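PDB 6OHB: guanine deaminase from Escherichia coli, which catalyses the zinc-dependent hydrolytic deamination of guanine to xanthine and ammonia in purine degradation. Local coordinates for residues A[6-19]-A[31-44]. Numbering follows the deposited sequence.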
# COMPACT_ATOMS: atom_id res chain seq x y z
N HIS A 6 18.56 7.00 -40.98
CA HIS A 6 17.95 6.35 -39.83
C HIS A 6 16.53 5.87 -40.16
O HIS A 6 15.95 6.21 -41.19
CB HIS A 6 17.93 7.30 -38.63
CG HIS A 6 19.27 7.49 -37.99
ND1 HIS A 6 19.58 6.98 -36.75
CD2 HIS A 6 20.38 8.14 -38.42
CE1 HIS A 6 20.82 7.31 -36.44
NE2 HIS A 6 21.33 8.01 -37.44
N THR A 7 15.97 5.09 -39.24
CA THR A 7 14.74 4.35 -39.47
C THR A 7 13.69 4.71 -38.42
O THR A 7 13.99 5.24 -37.35
CB THR A 7 15.01 2.84 -39.42
OG1 THR A 7 13.78 2.13 -39.60
CG2 THR A 7 15.63 2.48 -38.08
N LEU A 8 12.44 4.37 -38.74
CA LEU A 8 11.28 4.70 -37.93
C LEU A 8 10.80 3.50 -37.12
O LEU A 8 11.04 2.34 -37.47
CB LEU A 8 10.15 5.20 -38.83
CG LEU A 8 9.33 6.44 -38.44
CD1 LEU A 8 10.19 7.47 -37.74
CD2 LEU A 8 8.71 7.05 -39.69
N LYS A 9 10.11 3.79 -36.01
CA LYS A 9 9.31 2.82 -35.28
C LYS A 9 7.91 3.39 -35.08
O LYS A 9 7.76 4.59 -34.86
CB LYS A 9 9.91 2.46 -33.90
CG LYS A 9 11.26 1.78 -33.95
CD LYS A 9 11.70 1.33 -32.56
CE LYS A 9 13.20 1.10 -32.51
NZ LYS A 9 13.62 0.48 -31.22
N ALA A 10 6.90 2.52 -35.15
CA ALA A 10 5.51 2.91 -35.02
C ALA A 10 4.86 2.18 -33.85
O ALA A 10 4.92 0.95 -33.77
CB ALA A 10 4.73 2.61 -36.31
N VAL A 11 4.23 2.94 -32.96
CA VAL A 11 3.57 2.40 -31.77
C VAL A 11 2.13 2.89 -31.77
O VAL A 11 1.88 4.10 -31.77
CB VAL A 11 4.28 2.82 -30.48
CG1 VAL A 11 3.48 2.38 -29.27
CG2 VAL A 11 5.70 2.24 -30.42
N ARG A 12 1.18 1.96 -31.74
CA ARG A 12 -0.23 2.30 -31.78
C ARG A 12 -0.90 1.98 -30.44
O ARG A 12 -0.57 0.99 -29.79
CB ARG A 12 -0.93 1.54 -32.91
CG ARG A 12 -2.36 1.95 -33.12
CD ARG A 12 -3.02 1.15 -34.22
NE ARG A 12 -4.39 1.59 -34.41
CZ ARG A 12 -5.19 1.13 -35.36
NH1 ARG A 12 -4.74 0.22 -36.22
NH2 ARG A 12 -6.44 1.58 -35.46
N GLY A 13 -1.86 2.82 -30.05
CA GLY A 13 -2.65 2.48 -28.87
C GLY A 13 -3.30 3.71 -28.28
O GLY A 13 -3.45 4.73 -28.95
N SER A 14 -3.68 3.59 -27.02
CA SER A 14 -4.27 4.69 -26.26
C SER A 14 -3.15 5.40 -25.51
O SER A 14 -2.28 4.76 -24.94
CB SER A 14 -5.32 4.16 -25.29
OG SER A 14 -6.58 4.10 -25.92
N PHE A 15 -3.17 6.74 -25.52
CA PHE A 15 -2.09 7.54 -24.97
C PHE A 15 -2.66 8.57 -24.02
O PHE A 15 -3.77 9.07 -24.22
CB PHE A 15 -1.30 8.29 -26.06
CG PHE A 15 -0.52 7.41 -26.98
CD1 PHE A 15 -1.14 6.78 -28.06
CD2 PHE A 15 0.83 7.19 -26.77
CE1 PHE A 15 -0.42 5.96 -28.90
CE2 PHE A 15 1.55 6.38 -27.61
CZ PHE A 15 0.94 5.76 -28.67
N ILE A 16 -1.89 8.91 -22.99
CA ILE A 16 -2.25 10.03 -22.13
C ILE A 16 -0.98 10.75 -21.68
O ILE A 16 0.00 10.10 -21.30
CB ILE A 16 -3.10 9.58 -20.93
CG1 ILE A 16 -3.30 10.72 -19.93
CG2 ILE A 16 -2.48 8.37 -20.26
CD1 ILE A 16 -4.51 10.53 -19.04
N ASP A 17 -0.98 12.08 -21.77
CA ASP A 17 0.14 12.87 -21.28
C ASP A 17 -0.35 14.27 -20.92
O ASP A 17 -1.50 14.63 -21.19
CB ASP A 17 1.30 12.92 -22.31
CG ASP A 17 0.92 13.63 -23.62
OD1 ASP A 17 -0.28 13.73 -23.97
OD2 ASP A 17 1.85 14.08 -24.33
N VAL A 18 0.51 15.04 -20.26
CA VAL A 18 0.23 16.44 -19.93
C VAL A 18 1.09 17.30 -20.85
O VAL A 18 2.32 17.16 -20.86
CB VAL A 18 0.52 16.75 -18.46
CG1 VAL A 18 0.19 18.20 -18.15
CG2 VAL A 18 -0.24 15.79 -17.54
N THR A 19 0.45 18.19 -21.62
CA THR A 19 1.14 18.84 -22.73
C THR A 19 1.98 20.04 -22.32
O THR A 19 2.73 20.56 -23.16
CB THR A 19 0.15 19.24 -23.82
OG1 THR A 19 -0.82 20.16 -23.29
CG2 THR A 19 -0.56 18.01 -24.36
N ALA A 31 -4.50 20.90 -19.59
CA ALA A 31 -3.31 20.49 -20.33
C ALA A 31 -3.23 18.98 -20.51
O ALA A 31 -2.21 18.48 -21.01
CB ALA A 31 -2.05 20.99 -19.63
N LEU A 32 -4.25 18.23 -20.11
CA LEU A 32 -4.21 16.78 -20.17
C LEU A 32 -4.76 16.32 -21.51
O LEU A 32 -5.93 16.57 -21.82
CB LEU A 32 -4.99 16.15 -19.02
CG LEU A 32 -4.73 14.64 -18.93
CD1 LEU A 32 -3.73 14.35 -17.83
CD2 LEU A 32 -6.01 13.87 -18.72
N ARG A 33 -3.93 15.64 -22.28
CA ARG A 33 -4.31 15.11 -23.58
C ARG A 33 -4.46 13.60 -23.47
O ARG A 33 -3.53 12.90 -23.03
CB ARG A 33 -3.26 15.46 -24.64
CG ARG A 33 -3.54 14.86 -26.00
CD ARG A 33 -2.50 15.29 -27.00
NE ARG A 33 -1.15 15.12 -26.49
CZ ARG A 33 -0.05 15.51 -27.14
NH1 ARG A 33 -0.15 16.09 -28.33
NH2 ARG A 33 1.14 15.32 -26.60
N PHE A 34 -5.63 13.11 -23.86
CA PHE A 34 -5.93 11.69 -23.96
C PHE A 34 -6.32 11.38 -25.40
O PHE A 34 -7.31 11.91 -25.90
CB PHE A 34 -7.05 11.30 -23.00
CG PHE A 34 -7.52 9.88 -23.16
CD1 PHE A 34 -6.69 8.82 -22.84
CD2 PHE A 34 -8.80 9.61 -23.64
CE1 PHE A 34 -7.13 7.51 -22.98
CE2 PHE A 34 -9.24 8.30 -23.79
CZ PHE A 34 -8.40 7.25 -23.46
N ILE A 35 -5.53 10.54 -26.06
CA ILE A 35 -5.80 10.11 -27.43
C ILE A 35 -6.16 8.63 -27.39
O ILE A 35 -5.31 7.79 -27.07
CB ILE A 35 -4.60 10.35 -28.36
CG1 ILE A 35 -4.15 11.81 -28.30
CG2 ILE A 35 -4.95 9.93 -29.78
CD1 ILE A 35 -5.05 12.77 -29.06
N GLU A 36 -7.40 8.30 -27.74
CA GLU A 36 -7.85 6.92 -27.57
C GLU A 36 -7.34 6.01 -28.68
O GLU A 36 -6.99 4.85 -28.42
CB GLU A 36 -9.38 6.88 -27.49
CG GLU A 36 -9.93 5.52 -27.14
CD GLU A 36 -10.55 4.84 -28.34
OE1 GLU A 36 -10.51 3.59 -28.40
OE2 GLU A 36 -11.08 5.55 -29.21
N ASP A 37 -7.28 6.49 -29.92
CA ASP A 37 -6.74 5.73 -31.04
C ASP A 37 -5.59 6.54 -31.63
O ASP A 37 -5.75 7.29 -32.59
CB ASP A 37 -7.82 5.43 -32.07
CG ASP A 37 -7.36 4.46 -33.15
OD1 ASP A 37 -6.36 3.75 -32.92
OD2 ASP A 37 -7.99 4.43 -34.23
N GLY A 38 -4.41 6.38 -31.02
CA GLY A 38 -3.26 7.20 -31.34
C GLY A 38 -2.06 6.47 -31.90
O GLY A 38 -1.94 5.24 -31.81
N LEU A 39 -1.14 7.25 -32.46
CA LEU A 39 0.06 6.78 -33.12
C LEU A 39 1.25 7.60 -32.65
O LEU A 39 1.19 8.83 -32.62
CB LEU A 39 -0.06 6.88 -34.64
CG LEU A 39 1.25 6.71 -35.40
CD1 LEU A 39 1.76 5.29 -35.22
CD2 LEU A 39 1.06 7.03 -36.88
N LEU A 40 2.32 6.89 -32.29
CA LEU A 40 3.58 7.46 -31.85
C LEU A 40 4.67 6.95 -32.79
O LEU A 40 4.91 5.74 -32.85
CB LEU A 40 3.90 7.07 -30.41
CG LEU A 40 5.32 7.39 -29.94
CD1 LEU A 40 5.51 8.89 -29.80
CD2 LEU A 40 5.64 6.68 -28.63
N LEU A 41 5.29 7.87 -33.52
CA LEU A 41 6.39 7.56 -34.42
C LEU A 41 7.69 8.02 -33.78
O LEU A 41 7.80 9.19 -33.37
CB LEU A 41 6.20 8.23 -35.78
CG LEU A 41 5.11 7.64 -36.67
CD1 LEU A 41 4.94 8.49 -37.92
CD2 LEU A 41 5.43 6.20 -37.02
N ILE A 42 8.67 7.13 -33.78
CA ILE A 42 9.94 7.28 -33.08
C ILE A 42 11.07 7.22 -34.09
O ILE A 42 11.09 6.33 -34.95
CB ILE A 42 10.12 6.15 -32.03
CG1 ILE A 42 8.98 6.17 -31.02
CG2 ILE A 42 11.48 6.23 -31.36
CD1 ILE A 42 8.97 4.94 -30.13
N LYS A 43 12.01 8.15 -33.97
CA LYS A 43 13.20 8.16 -34.81
C LYS A 43 14.37 8.71 -34.00
O LYS A 43 14.24 9.76 -33.37
CB LYS A 43 12.99 9.02 -36.07
CG LYS A 43 14.17 9.00 -37.03
CD LYS A 43 14.20 10.24 -37.92
CE LYS A 43 13.89 9.89 -39.37
NZ LYS A 43 14.30 10.98 -40.30
N GLN A 44 15.49 8.00 -34.03
CA GLN A 44 16.70 8.40 -33.31
C GLN A 44 16.39 8.66 -31.84
O GLN A 44 16.79 9.68 -31.27
CB GLN A 44 17.35 9.62 -33.95
CG GLN A 44 17.93 9.36 -35.33
CD GLN A 44 18.57 10.59 -35.93
OE1 GLN A 44 18.04 11.18 -36.87
NE2 GLN A 44 19.72 10.98 -35.39
O HOH W 1 16.12 5.64 -35.99
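The Phe15 ring lies across Gly38 and Leu40, its CZ 3.7 Å from Leu40 CB and its edge turned to Gly38 O. With CG beside its own backbone N (chi1 -67°), the ring reaches over the corner between two antiparallel strand pairs, 8-12 with 38-43 and 14-18 with 32-35. Gly38, with no side chain, lets the ring lie close, Phe15 CD1 3.9 Å from Gly38 CA. The register slips by one residue between Gly13 and Phe15, a beta bulge where both chains bend; here Ser14 OG donates to Glu36 O at 2.6 Å, in the carbonyl plane. Both arms belong to the small beta domain, built from both chain ends, that flanks the TIM barrel in amidohydrolases; 14-18 runs parallel to the start of strand 73-84, whose far end carries zinc ligands His82 and His84. Beyond the bulge, Arg33 grips Asp17 side-on: NE meets OD1 at 3.0 Å and NH2 meets OD2 at 2.7 Å, both on syn lone pairs, with the two planes only 3° apart. Thr19 CG2 sits over one guanidinium face, toward its rim, and Phe380 N also donates to Asp17 OD2. A leucine in place of Arg33 would probably leave the buried Asp17 carboxylate without its countercharge. At the corner, Arg12 extends to Asp37, NE to OD1 3.3 Å.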